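Local coordinates for protein catecholate siderophore receptor Fiu (Escherichia coli, PDB 6BPM) that carries iron bound to catecholate siderophores across the outer membrane using energy from TonB, and serves as the receptor for several microcins, at residues 436-441 with 473-478; 502-507 with 528-533; 642-647 with 676-681. All coordinates share one frame; numbering follows the deposited sequence.

Overall arrangement
All three contacts pair neighbouring strands of the 22-stranded antiparallel barrel, and each mixes buried with exposed residues. Contacts 1 and 2 are neighbours, with centres about 13 Å apart, and they touch where Tyr-438 and Lys-475 meet the prolines Pro-506 and Pro-507. Contact 3 sits on the opposite side of the chain's centre, about 52 Å from contact 1 and 46 Å from contact 2, centre to centre. Their chemistry follows their place. Contact 1 is wall with an aromatic ring over a glycine; contact 2, with the most buried residues, is the end of a ladder giving way to proline-rich loop; contact 3 has a mainly apolar exposed face backed by a buried serine and lysine.

Contact 1: 436-441 with 473-478; sequences DNYHTE and TAKSGN. With POG ((20S)-2,5,8,11,14,17-hexamethyl-3,6,9,12,15,18-hexaoxahenicosane-1,20-diol), chain E.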
ATOM      1  N   ASP A 436      20.822   3.224  11.552  1.00 45.00           N
ATOM      2  CA  ASP A 436      19.701   3.988  12.085  1.00 29.91           C
ATOM      3  C   ASP A 436      19.800   4.023  13.605  1.00 34.32           C
ATOM      4  O   ASP A 436      19.822   2.970  14.253  1.00 39.68           O
ATOM      5  CB  ASP A 436      18.357   3.398  11.656  1.00 35.36           C
ATOM      6  CG  ASP A 436      17.991   3.743  10.225  1.00 47.68           C
ATOM      7  OD1 ASP A 436      18.708   3.297   9.310  1.00 59.86           O
ATOM      8  OD2 ASP A 436      16.989   4.461  10.008  1.00 59.15           O
ATOM      9  N   ASN A 437      19.828   5.229  14.172  1.00 32.47           N
ATOM     10  CA  ASN A 437      19.680   5.421  15.607  1.00 34.63           C
ATOM     11  C   ASN A 437      18.264   5.928  15.830  1.00 39.88           C
ATOM     12  O   ASN A 437      17.861   6.933  15.237  1.00 44.08           O
ATOM     13  CB  ASN A 437      20.699   6.408  16.170  1.00 46.00           C
ATOM     14  CG  ASN A 437      22.103   5.864  16.157  1.00 69.97           C
ATOM     15  OD1 ASN A 437      22.316   4.668  16.331  1.00 85.09           O
ATOM     16  ND2 ASN A 437      23.078   6.745  15.966  1.00 75.37           N
ATOM     17  N   TYR A 438      17.495   5.202  16.631  1.00 38.43           N
ATOM     18  CA  TYR A 438      16.102   5.528  16.860  1.00 29.95           C
ATOM     19  C   TYR A 438      15.833   5.538  18.352  1.00 29.98           C
ATOM     20  O   TYR A 438      16.470   4.816  19.124  1.00 39.79           O
ATOM     21  CB  TYR A 438      15.159   4.538  16.145  1.00 39.21           C
ATOM     22  CG  TYR A 438      15.099   3.149  16.751  1.00 41.99           C
ATOM     23  CD1 TYR A 438      14.154   2.828  17.711  1.00 39.00           C
ATOM     24  CD2 TYR A 438      15.989   2.158  16.355  1.00 47.95           C
ATOM     25  CE1 TYR A 438      14.093   1.553  18.261  1.00 42.10           C
ATOM     26  CE2 TYR A 438      15.941   0.890  16.903  1.00 42.09           C
ATOM     27  CZ  TYR A 438      14.996   0.591  17.856  1.00 43.08           C
ATOM     28  OH  TYR A 438      14.949  -0.675  18.398  1.00 45.43           O
ATOM     29  N   HIS A 439      14.905   6.401  18.752  1.00 36.98           N
ATOM     30  CA  HIS A 439      14.289   6.358  20.069  1.00 30.60           C
ATOM     31  C   HIS A 439      12.793   6.359  19.836  1.00 29.30           C
ATOM     32  O   HIS A 439      12.298   7.181  19.057  1.00 31.56           O
ATOM     33  CB  HIS A 439      14.700   7.539  20.927  1.00 42.94           C
ATOM     34  CG  HIS A 439      14.130   7.504  22.309  1.00 61.45           C
ATOM     35  ND1 HIS A 439      14.343   6.453  23.175  1.00 64.61           N
ATOM     36  CD2 HIS A 439      13.359   8.393  22.977  1.00 64.18           C
ATOM     37  CE1 HIS A 439      13.734   6.699  24.320  1.00 66.11           C
ATOM     38  NE2 HIS A 439      13.125   7.866  24.223  1.00 66.34           N
ATOM     39  N   THR A 440      12.086   5.404  20.443  1.00 34.97           N
ATOM     40  CA  THR A 440      10.635   5.316  20.332  1.00 38.29           C
ATOM     41  C   THR A 440      10.002   5.471  21.707  1.00 34.35           C
ATOM     42  O   THR A 440      10.505   4.923  22.693  1.00 40.17           O
ATOM     43  CB  THR A 440      10.187   3.985  19.704  1.00 36.04           C
ATOM     44  OG1 THR A 440      10.709   3.892  18.378  1.00 42.90           O
ATOM     45  CG2 THR A 440       8.672   3.937  19.604  1.00 29.21           C
ATOM     46  N   GLU A 441       8.913   6.239  21.771  1.00 34.58           N
ATOM     47  CA  GLU A 441       8.145   6.436  22.998  1.00 36.64           C
ATOM     48  C   GLU A 441       6.687   6.118  22.725  1.00 34.96           C
ATOM     49  O   GLU A 441       6.131   6.562  21.711  1.00 33.29           O
ATOM     50  CB  GLU A 441       8.247   7.847  23.518  1.00 37.36           C
ATOM     51  CG  GLU A 441       9.609   8.264  23.966  1.00 64.22           C
ATOM     52  CD  GLU A 441       9.592   9.638  24.575  1.00 85.22           C
ATOM     53  OE1 GLU A 441       9.063  10.560  23.926  1.00 90.93           O
ATOM     54  OE2 GLU A 441      10.096   9.795  25.701  1.00 97.08           O
ATOM     55  N   THR A 473       6.121   3.222  27.988  1.00 42.26           N
ATOM     56  CA  THR A 473       7.507   2.787  27.986  1.00 50.95           C
ATOM     57  C   THR A 473       8.228   3.360  26.768  1.00 41.09           C
ATOM     58  O   THR A 473       7.648   4.085  25.954  1.00 31.68           O
ATOM     59  CB  THR A 473       7.579   1.257  28.075  1.00 53.42           C
ATOM     60  OG1 THR A 473       8.946   0.847  28.207  1.00 54.67           O
ATOM     61  CG2 THR A 473       6.934   0.612  26.858  1.00 41.27           C
ATOM     62  N   ALA A 474       9.519   3.045  26.670  1.00 40.21           N
ATOM     63  CA  ALA A 474      10.362   3.581  25.614  1.00 41.19           C
ATOM     64  C   ALA A 474      11.417   2.555  25.194  1.00 48.99           C
ATOM     65  O   ALA A 474      11.743   1.620  25.932  1.00 45.83           O
ATOM     66  CB  ALA A 474      11.007   4.889  26.069  1.00 27.38           C
ATOM     67  N   LYS A 475      11.974   2.762  24.000  1.00 50.28           N
ATOM     68  CA  LYS A 475      12.912   1.809  23.417  1.00 52.02           C
ATOM     69  C   LYS A 475      13.907   2.537  22.522  1.00 42.47           C
ATOM     70  O   LYS A 475      13.494   3.190  21.560  1.00 39.41           O
ATOM     71  CB  LYS A 475      12.142   0.773  22.603  1.00 49.11           C
ATOM     72  CG  LYS A 475      12.974  -0.013  21.630  1.00 46.68           C
ATOM     73  CD  LYS A 475      13.880  -0.954  22.364  1.00 44.80           C
ATOM     74  CE  LYS A 475      14.353  -2.039  21.437  1.00 46.28           C
ATOM     75  NZ  LYS A 475      15.368  -2.870  22.116  1.00 54.04           N
ATOM     76  N   SER A 476      15.205   2.353  22.777  1.00 44.34           N
ATOM     77  CA  SER A 476      16.267   2.930  21.951  1.00 43.95           C
ATOM     78  C   SER A 476      17.046   1.819  21.266  1.00 48.53           C
ATOM     79  O   SER A 476      17.296   0.760  21.856  1.00 50.66           O
ATOM     80  CB  SER A 476      17.243   3.755  22.776  1.00 42.07           C
ATOM     81  OG  SER A 476      16.584   4.838  23.397  1.00 57.82           O
ATOM     82  N   GLY A 477      17.443   2.061  20.025  1.00 45.55           N
ATOM     83  CA  GLY A 477      18.159   1.002  19.350  1.00 46.71           C
ATOM     84  C   GLY A 477      18.921   1.459  18.128  1.00 51.06           C
ATOM     85  O   GLY A 477      18.843   2.610  17.687  1.00 51.02           O
ATOM     86  N   ASN A 478      19.658   0.503  17.584  1.00 47.84           N
ATOM     87  CA  ASN A 478      20.449   0.667  16.385  1.00 43.37           C
ATOM     88  C   ASN A 478      19.910  -0.277  15.327  1.00 46.57           C
ATOM     89  O   ASN A 478      19.377  -1.343  15.637  1.00 49.65           O
ATOM     90  CB  ASN A 478      21.919   0.362  16.668  1.00 38.74           C
ATOM     91  CG  ASN A 478      22.564   1.437  17.513  1.00 53.24           C
ATOM     92  OD1 ASN A 478      23.095   2.402  16.979  1.00 70.84           O
ATOM     93  ND2 ASN A 478      22.496   1.296  18.836  1.00 45.64           N
TER
HETATM   94  OH  POG E 803      20.459   2.131  23.852  1.00131.95           O
HETATM   95  C2  POG E 803      21.182   2.255  22.656  1.00132.33           C
HETATM   96  C1  POG E 803      22.575   1.638  22.805  1.00128.39           C
HETATM   97  C3  POG E 803      21.310   3.735  22.298  1.00136.34           C
HETATM   98  O2  POG E 803      20.546   3.986  21.153  1.00137.80           O
HETATM   99  C5  POG E 803      20.790   5.219  20.546  1.00137.30           C
HETATM  100  O1  POG E 803      13.302  17.787  10.529  1.00 96.30           O
HETATM  101  C4  POG E 803      13.343  16.700  11.411  1.00 93.67           C
HETATM  102  C6  POG E 803      14.000  17.127  12.721  1.00 91.95           C
HETATM  103  O3  POG E 803      13.890  16.085  13.655  1.00 80.76           O
HETATM  104  C7  POG E 803      14.183  16.418  14.988  1.00 79.59           C
HETATM  105  C8  POG E 803      15.139  15.420  15.658  1.00 78.33           C
HETATM  106  O4  POG E 803      14.981  14.099  15.182  1.00 68.65           O
HETATM  107  C9  POG E 803      15.564  13.032  15.898  1.00 71.88           C
HETATM  108  C10 POG E 803      17.094  12.925  15.773  1.00 69.11           C
HETATM  109  O5  POG E 803      17.418  11.622  16.213  1.00 74.46           O
HETATM  110  C11 POG E 803      18.519  11.297  17.025  1.00 82.23           C
HETATM  111  C12 POG E 803      18.025  10.788  18.377  1.00 95.86           C
HETATM  112  O6  POG E 803      17.608   9.472  18.206  1.00 98.87           O
HETATM  113  C13 POG E 803      17.835   8.676  19.326  1.00112.15           C
HETATM  114  C14 POG E 803      19.132   7.888  19.128  1.00123.72           C
HETATM  115  O7  POG E 803      19.185   6.901  20.123  1.00131.36           O
HETATM  116  C15 POG E 803      19.566   5.614  19.730  1.00133.03           C
HETATM  117  C16 POG E 803      21.993   5.108  19.616  1.00139.75           C
HETATM  118  C17 POG E 803      20.358   8.803  19.232  1.00122.38           C
HETATM  119  C18 POG E 803      16.849  11.584  18.962  1.00101.39           C
HETATM  120  C19 POG E 803      17.799  14.029  16.567  1.00 66.67           C
HETATM  121  C20 POG E 803      14.934  15.567  17.176  1.00 83.91           C
HETATM  122  C21 POG E 803      13.312  18.397  13.231  1.00101.93           C
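Tyr-438 lies across the backbone of Gly-477, its hydrogen-bonded partner in the antiparallel pair formed by strands 427-447 and 467-489. Its first torsion holds CG in the crowded position between backbone N and carbonyl carbon (chi1 72°), which carries the ring from CB over Gly-477 of the adjoining strand. From there Tyr-438 CD2 comes to 3.2 Å from Gly-477 O, and its CE2 rests 3.3 Å from Gly-477 CA. Gly-477 N sits 3.5 Å above the ring plane, over its centre, while CE1 on the other flank approaches Lys-475 O. At the tip, Tyr-438 OH meets Lys-475 CE at 3.4 Å; the lysine, bent at chi2, carries NZ onward to a hydrogen bond with Thr-526 O. A CB on Gly-477 would collide with the tyrosine hydroxyl. With an alanine in place of Tyr-438, the Gly-477 backbone would probably lose its cover and the Lys-475 chain would be freer to turn. On the other face of the sheet His-439 ND1 and Ser-476 OG share a hydrogen bond of 2.8 Å, the hydroxyl lying near the imidazole plane, and the bound POG passes over both side chains at their CB atoms. One face thus uses a ring to shield bare backbone, the aromatic rescue of glycine known from β-barrels, while the other offers a polar pair beside a bound polyether.

Contact 2: 502-507 with 528-533; sequences VSQQPP and FKPQKA
The antiparallel ladder of the barrel wall runs out here, where Ser-503 to Gln-505 pair with Gln-531 to Ala-533 and both strands pass into the long loop that joins them. Ser-503 and Ala-533 exchange two backbone hydrogen bonds, the shorter from Ala-533 N to Ser-503 O at 2.7 Å. The next pair, Gln-505 with Gln-531, is more distorted: Gln-531 N approaches Gln-505 O from above the carbonyl plane, 40° out of it. Beyond that, Pro-506 and Pro-530 stand opposite each other without an N-H to offer. Pro-530 CB closes to 3.5 Å on Pro-506 CA, and the two rings touch through Pro-506 CB and Pro-530 CG at 4.0 Å. Pro-507 continues the seam, its CG lying 3.5 Å from Phe-528 O.

On one face Gln-504 and Lys-532 run alongside each other in the same direction. The glutamine is straight past CG (chi2 180°), which puts its OE1 3.7 Å from Lys-532 CD and 3.8 Å from Pro-530 CG, so aliphatic carbon rather than a charged end lies against the amide oxygen. Its NE2 is held separately, by a hydrogen bond to Asn-481 OD1 on the preceding strand. The other face, with Ser-503 and Gln-505, meets plug-domain loops at Pro-123 and Arg-130, while Gln-531 NE2 bonds Glu-563 OE2 on the following strand. Backbone hydrogen bonding therefore gives way to ring-on-backbone packing: the prolines, having no N-H, cannot donate to the ladder, and their rings stay in contact where the loop's two ends begin to separate.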
ATOM      1  N   VAL A 502      19.775  -7.104   3.719  1.00 42.10           N
ATOM      2  CA  VAL A 502      19.219  -7.264   5.058  1.00 38.47           C
ATOM      3  C   VAL A 502      18.233  -6.127   5.321  1.00 46.18           C
ATOM      4  O   VAL A 502      18.400  -5.002   4.838  1.00 52.31           O
ATOM      5  CB  VAL A 502      20.314  -7.281   6.142  1.00 36.19           C
ATOM      6  CG1 VAL A 502      19.696  -7.375   7.506  1.00 38.93           C
ATOM      7  CG2 VAL A 502      21.241  -8.445   5.934  1.00 55.53           C
ATOM      8  N   SER A 503      17.180  -6.434   6.069  1.00 39.03           N
ATOM      9  CA  SER A 503      16.197  -5.437   6.449  1.00 45.36           C
ATOM     10  C   SER A 503      15.676  -5.769   7.848  1.00 46.86           C
ATOM     11  O   SER A 503      15.631  -6.936   8.260  1.00 39.39           O
ATOM     12  CB  SER A 503      15.058  -5.384   5.421  1.00 50.49           C
ATOM     13  OG  SER A 503      13.996  -4.560   5.868  1.00 66.24           O
ATOM     14  N   GLN A 504      15.249  -4.737   8.568  1.00 41.60           N
ATOM     15  CA  GLN A 504      14.855  -4.924   9.952  1.00 36.69           C
ATOM     16  C   GLN A 504      13.623  -4.094  10.278  1.00 39.26           C
ATOM     17  O   GLN A 504      13.312  -3.091   9.630  1.00 42.40           O
ATOM     18  CB  GLN A 504      15.995  -4.576  10.920  1.00 37.43           C
ATOM     19  CG  GLN A 504      17.226  -5.476  10.786  1.00 35.07           C
ATOM     20  CD  GLN A 504      18.336  -5.104  11.756  1.00 43.17           C
ATOM     21  OE1 GLN A 504      18.267  -5.403  12.948  1.00 44.12           O
ATOM     22  NE2 GLN A 504      19.367  -4.448  11.246  1.00 56.73           N
ATOM     23  N   GLN A 505      12.911  -4.550  11.303  1.00 41.61           N
ATOM     24  CA  GLN A 505      11.754  -3.837  11.832  1.00 36.20           C
ATOM     25  C   GLN A 505      11.838  -3.944  13.349  1.00 32.64           C
ATOM     26  O   GLN A 505      11.521  -4.998  13.918  1.00 37.78           O
ATOM     27  CB  GLN A 505      10.447  -4.416  11.304  1.00 21.23           C
ATOM     28  CG  GLN A 505       9.211  -3.689  11.812  1.00 20.80           C
ATOM     29  CD  GLN A 505       9.048  -2.308  11.194  1.00 32.54           C
ATOM     30  OE1 GLN A 505       9.711  -1.338  11.580  1.00 31.83           O
ATOM     31  NE2 GLN A 505       8.197  -2.231  10.194  1.00 20.23           N
ATOM     32  N   PRO A 506      12.292  -2.898  14.028  1.00 44.32           N
ATOM     33  CA  PRO A 506      12.519  -2.997  15.467  1.00 41.44           C
ATOM     34  C   PRO A 506      11.204  -2.960  16.217  1.00 36.20           C
ATOM     35  O   PRO A 506      10.171  -2.570  15.652  1.00 26.78           O
ATOM     36  CB  PRO A 506      13.351  -1.745  15.779  1.00 34.74           C
ATOM     37  CG  PRO A 506      12.929  -0.767  14.749  1.00 30.80           C
ATOM     38  CD  PRO A 506      12.638  -1.564  13.501  1.00 37.68           C
ATOM     39  N   PRO A 507      11.222  -3.321  17.501  1.00 40.58           N
ATOM     40  CA  PRO A 507      10.057  -3.088  18.368  1.00 35.18           C
ATOM     41  C   PRO A 507       9.539  -1.663  18.244  1.00 39.93           C
ATOM     42  O   PRO A 507      10.298  -0.701  18.407  1.00 43.99           O
ATOM     43  CB  PRO A 507      10.620  -3.339  19.771  1.00 31.96           C
ATOM     44  CG  PRO A 507      11.793  -4.239  19.553  1.00 36.91           C
ATOM     45  CD  PRO A 507      12.381  -3.846  18.244  1.00 37.86           C
ATOM     46  N   PHE A 528      12.618  -7.314  23.183  1.00 41.08           N
ATOM     47  CA  PHE A 528      12.815  -8.160  22.014  1.00 37.23           C
ATOM     48  C   PHE A 528      13.746  -7.495  20.999  1.00 34.03           C
ATOM     49  O   PHE A 528      14.144  -6.335  21.131  1.00 39.35           O
ATOM     50  CB  PHE A 528      11.476  -8.524  21.371  1.00 28.94           C
ATOM     51  CG  PHE A 528      10.836  -9.722  21.993  1.00 31.22           C
ATOM     52  CD1 PHE A 528      11.415 -10.325  23.092  1.00 28.58           C
ATOM     53  CD2 PHE A 528       9.641 -10.226  21.517  1.00 40.70           C
ATOM     54  CE1 PHE A 528      10.822 -11.439  23.691  1.00 29.95           C
ATOM     55  CE2 PHE A 528       9.039 -11.338  22.122  1.00 33.47           C
ATOM     56  CZ  PHE A 528       9.636 -11.938  23.207  1.00 25.01           C
ATOM     57  N   LYS A 529      14.142  -8.278  20.007  1.00 44.38           N
ATOM     58  CA  LYS A 529      14.979  -7.870  18.895  1.00 42.78           C
ATOM     59  C   LYS A 529      14.125  -7.499  17.711  1.00 44.65           C
ATOM     60  O   LYS A 529      12.953  -7.874  17.633  1.00 48.72           O
ATOM     61  CB  LYS A 529      15.930  -8.999  18.477  1.00 39.77           C
ATOM     62  CG  LYS A 529      16.858  -9.482  19.552  1.00 43.48           C
ATOM     63  CD  LYS A 529      17.757 -10.583  19.039  1.00 49.89           C
ATOM     64  CE  LYS A 529      16.951 -11.839  18.772  1.00 50.48           C
ATOM     65  NZ  LYS A 529      17.811 -13.047  18.733  1.00 54.78           N
ATOM     66  N   PRO A 530      14.694  -6.779  16.752  1.00 43.47           N
ATOM     67  CA  PRO A 530      13.951  -6.473  15.532  1.00 37.20           C
ATOM     68  C   PRO A 530      13.688  -7.741  14.741  1.00 40.21           C
ATOM     69  O   PRO A 530      14.434  -8.716  14.815  1.00 37.33           O
ATOM     70  CB  PRO A 530      14.886  -5.518  14.777  1.00 34.41           C
ATOM     71  CG  PRO A 530      15.791  -4.963  15.841  1.00 35.13           C
ATOM     72  CD  PRO A 530      15.997  -6.102  16.785  1.00 33.68           C
ATOM     73  N   GLN A 531      12.594  -7.724  13.999  1.00 38.93           N
ATOM     74  CA  GLN A 531      12.350  -8.758  13.010  1.00 33.61           C
ATOM     75  C   GLN A 531      13.288  -8.537  11.826  1.00 43.37           C
ATOM     76  O   GLN A 531      13.180  -7.516  11.132  1.00 43.58           O
ATOM     77  CB  GLN A 531      10.898  -8.687  12.555  1.00 24.94           C
ATOM     78  CG  GLN A 531      10.552  -9.645  11.465  1.00 21.29           C
ATOM     79  CD  GLN A 531       9.427  -9.141  10.589  1.00 36.69           C
ATOM     80  OE1 GLN A 531       9.538  -8.086   9.956  1.00 48.65           O
ATOM     81  NE2 GLN A 531       8.330  -9.895  10.542  1.00 39.39           N
ATOM     82  N   LYS A 532      14.183  -9.496  11.575  1.00 41.13           N
ATOM     83  CA  LYS A 532      15.217  -9.367  10.550  1.00 43.25           C
ATOM     84  C   LYS A 532      14.830 -10.153   9.307  1.00 36.65           C
ATOM     85  O   LYS A 532      14.412 -11.303   9.403  1.00 40.02           O
ATOM     86  CB  LYS A 532      16.574  -9.863  11.054  1.00 54.77           C
ATOM     87  CG  LYS A 532      17.146  -9.072  12.213  1.00 67.96           C
ATOM     88  CD  LYS A 532      18.654  -8.929  12.077  1.00 79.26           C
ATOM     89  CE  LYS A 532      19.410 -10.068  12.740  1.00 79.27           C
ATOM     90  NZ  LYS A 532      20.869  -9.792  12.729  1.00 71.68           N
ATOM     91  N   ALA A 533      15.001  -9.542   8.142  1.00 37.03           N
ATOM     92  CA  ALA A 533      14.676 -10.170   6.870  1.00 32.09           C
ATOM     93  C   ALA A 533      15.921 -10.160   5.996  1.00 44.10           C
ATOM     94  O   ALA A 533      16.480  -9.092   5.722  1.00 45.61           O
ATOM     95  CB  ALA A 533      13.537  -9.440   6.166  1.00 21.18           C
TER

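Contact 3: 642-647 with 676-681; sequences ISVGAG and AKLGYR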
ATOM      1  N   ILE A 642      -7.664   5.833 -33.631  1.00 51.29           N
ATOM      2  CA  ILE A 642      -8.265   4.820 -32.772  1.00 50.43           C
ATOM      3  C   ILE A 642      -7.161   3.978 -32.149  1.00 48.53           C
ATOM      4  O   ILE A 642      -6.278   3.475 -32.853  1.00 50.66           O
ATOM      5  CB  ILE A 642      -9.273   3.946 -33.537  1.00 53.41           C
ATOM      6  CG1 ILE A 642     -10.435   4.808 -34.050  1.00 54.19           C
ATOM      7  CG2 ILE A 642      -9.806   2.837 -32.621  1.00 52.19           C
ATOM      8  CD1 ILE A 642     -11.412   4.082 -34.975  1.00 49.06           C
ATOM      9  N   SER A 643      -7.214   3.837 -30.830  1.00 54.81           N
ATOM     10  CA  SER A 643      -6.371   2.936 -30.062  1.00 54.41           C
ATOM     11  C   SER A 643      -7.235   1.968 -29.258  1.00 55.88           C
ATOM     12  O   SER A 643      -8.401   2.230 -28.962  1.00 60.97           O
ATOM     13  CB  SER A 643      -5.442   3.718 -29.133  1.00 45.83           C
ATOM     14  OG  SER A 643      -6.191   4.470 -28.211  1.00 47.54           O
ATOM     15  N   VAL A 644      -6.646   0.833 -28.916  1.00 48.79           N
ATOM     16  CA  VAL A 644      -7.336  -0.261 -28.249  1.00 43.28           C
ATOM     17  C   VAL A 644      -6.434  -0.808 -27.158  1.00 41.26           C
ATOM     18  O   VAL A 644      -5.231  -0.984 -27.369  1.00 41.20           O
ATOM     19  CB  VAL A 644      -7.707  -1.373 -29.251  1.00 42.61           C
ATOM     20  CG1 VAL A 644      -7.908  -2.674 -28.537  1.00 37.75           C
ATOM     21  CG2 VAL A 644      -8.974  -0.997 -29.999  1.00 42.60           C
ATOM     22  N   GLY A 645      -7.010  -1.085 -25.996  1.00 39.73           N
ATOM     23  CA  GLY A 645      -6.258  -1.640 -24.891  1.00 37.19           C
ATOM     24  C   GLY A 645      -7.010  -2.800 -24.280  1.00 35.09           C
ATOM     25  O   GLY A 645      -8.229  -2.901 -24.389  1.00 33.56           O
ATOM     26  N   ALA A 646      -6.257  -3.701 -23.655  1.00 31.71           N
ATOM     27  CA  ALA A 646      -6.849  -4.856 -22.996  1.00 29.09           C
ATOM     28  C   ALA A 646      -5.998  -5.218 -21.795  1.00 34.05           C
ATOM     29  O   ALA A 646      -4.785  -4.976 -21.779  1.00 45.33           O
ATOM     30  CB  ALA A 646      -6.969  -6.062 -23.927  1.00 24.27           C
ATOM     31  N   GLY A 647      -6.644  -5.803 -20.795  1.00 35.31           N
ATOM     32  CA  GLY A 647      -5.963  -6.176 -19.569  1.00 37.54           C
ATOM     33  C   GLY A 647      -6.537  -7.465 -19.032  1.00 39.79           C
ATOM     34  O   GLY A 647      -7.692  -7.801 -19.280  1.00 40.13           O
ATOM     35  N   ALA A 676     -10.856  -3.760 -20.637  1.00 38.42           N
ATOM     36  CA  ALA A 676     -10.682  -3.273 -22.006  1.00 38.39           C
ATOM     37  C   ALA A 676     -10.663  -1.743 -22.011  1.00 35.08           C
ATOM     38  O   ALA A 676     -10.890  -1.092 -20.987  1.00 35.43           O
ATOM     39  CB  ALA A 676     -11.765  -3.810 -22.950  1.00 27.91           C
ATOM     40  N   LYS A 677     -10.285  -1.173 -23.154  1.00 31.91           N
ATOM     41  CA  LYS A 677     -10.131   0.272 -23.268  1.00 24.64           C
ATOM     42  C   LYS A 677     -10.281   0.688 -24.727  1.00 28.15           C
ATOM     43  O   LYS A 677      -9.948  -0.066 -25.638  1.00 27.26           O
ATOM     44  CB  LYS A 677      -8.765   0.691 -22.712  1.00 30.44           C
ATOM     45  CG  LYS A 677      -8.462   2.157 -22.698  1.00 35.07           C
ATOM     46  CD  LYS A 677      -7.700   2.609 -23.910  1.00 42.99           C
ATOM     47  CE  LYS A 677      -7.065   3.977 -23.630  1.00 43.20           C
ATOM     48  NZ  LYS A 677      -6.774   4.700 -24.882  1.00 51.91           N
ATOM     49  N   LEU A 678     -10.766   1.897 -24.943  1.00 44.65           N
ATOM     50  CA  LEU A 678     -10.884   2.461 -26.282  1.00 43.23           C
ATOM     51  C   LEU A 678     -10.482   3.922 -26.230  1.00 45.38           C
ATOM     52  O   LEU A 678     -10.873   4.643 -25.309  1.00 51.13           O
ATOM     53  CB  LEU A 678     -12.298   2.348 -26.844  1.00 46.25           C
ATOM     54  CG  LEU A 678     -12.611   1.187 -27.766  1.00 50.73           C
ATOM     55  CD1 LEU A 678     -14.066   1.260 -28.181  1.00 41.70           C
ATOM     56  CD2 LEU A 678     -11.723   1.306 -28.981  1.00 59.63           C
ATOM     57  N   GLY A 679      -9.695   4.344 -27.204  1.00 46.57           N
ATOM     58  CA  GLY A 679      -9.242   5.726 -27.275  1.00 44.84           C
ATOM     59  C   GLY A 679      -9.499   6.301 -28.650  1.00 51.24           C
ATOM     60  O   GLY A 679      -9.296   5.626 -29.664  1.00 48.88           O
ATOM     61  N   TYR A 680     -10.003   7.541 -28.675  1.00 36.47           N
ATOM     62  CA  TYR A 680     -10.278   8.237 -29.928  1.00 34.28           C
ATOM     63  C   TYR A 680      -9.726   9.659 -29.891  1.00 39.92           C
ATOM     64  O   TYR A 680     -10.157  10.470 -29.066  1.00 52.23           O
ATOM     65  CB  TYR A 680     -11.775   8.232 -30.217  1.00 31.53           C
ATOM     66  CG  TYR A 680     -12.095   8.808 -31.556  1.00 41.61           C
ATOM     67  CD1 TYR A 680     -11.963   8.038 -32.699  1.00 51.87           C
ATOM     68  CD2 TYR A 680     -12.559  10.101 -31.688  1.00 49.62           C
ATOM     69  CE1 TYR A 680     -12.248   8.546 -33.939  1.00 52.99           C
ATOM     70  CE2 TYR A 680     -12.854  10.620 -32.935  1.00 57.25           C
ATOM     71  CZ  TYR A 680     -12.694   9.833 -34.056  1.00 58.17           C
ATOM     72  OH  TYR A 680     -12.982  10.329 -35.301  1.00 70.67           O
ATOM     73  N   ARG A 681      -8.805   9.976 -30.804  1.00 45.09           N
ATOM     74  CA  ARG A 681      -8.207  11.310 -30.889  1.00 45.82           C
ATOM     75  C   ARG A 681      -9.021  12.163 -31.858  1.00 50.71           C
ATOM     76  O   ARG A 681      -9.091  11.849 -33.049  1.00 58.11           O
ATOM     77  CB  ARG A 681      -6.757  11.222 -31.363  1.00 40.80           C
ATOM     78  CG  ARG A 681      -5.989  12.530 -31.380  1.00 46.26           C
ATOM     79  CD  ARG A 681      -4.671  12.385 -32.125  1.00 53.68           C
ATOM     80  NE  ARG A 681      -3.777  13.538 -31.973  1.00 64.37           N
ATOM     81  CZ  ARG A 681      -3.753  14.617 -32.752  1.00 81.78           C
ATOM     82  NH1 ARG A 681      -4.585  14.733 -33.776  1.00 86.99           N
ATOM     83  NH2 ARG A 681      -2.887  15.590 -32.495  1.00 92.57           N
TER
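A first torsion of 61° tucks Ser-643 OG between its own backbone N and carbonyl carbon, which brings the hydroxyl over Gly-679 on the facing strand, 3.4 Å from its CA. Lys-677 starts out with CG opposite the backbone N and then bends at chi2, so its long chain runs along the same face and NZ ends 3.4 Å from Ser-643 OG. Both glycines suit this crowding. A CB on Gly-679 would clash with that hydroxyl, and one on Gly-645 would sit tightly against Lys-677 CB.

The backbone between these side chains is knitted by alternate hydrogen-bonded pairs. Ser-643 N reaches Gly-679 O at 3.0 Å and nearly straight, with 169° at the hydrogen. The return bond, from Gly-679 N to Ser-643 O, comes from above the carbonyl plane, and the one from Lys-677 N to Gly-645 O is weak.

The other face is mostly apolar. Val-644 and Leu-678 run alongside each other, with Val-644 CG2 and Leu-678 CD2 3.7 Å apart; the same leucine methyl also touches Ser-643 O. Ile-642 CG1 comes to the edge of the Tyr-680 ring, in its plane, 3.8 Å from CD1. On the Ser-643 face, Lys-677 packs on Gln-689 and Asn-691 of the adjoining strand 686-693 and reaches past strand 642-655 to Trp-633 and Gln-635 of strand 628-636. This alternation, apolar residues on the surface where they probably face lipid, with Ser-643, Lys-677 and two glycines on the face that is probably the inner one, is that of a β-hairpin in an outer-membrane barrel.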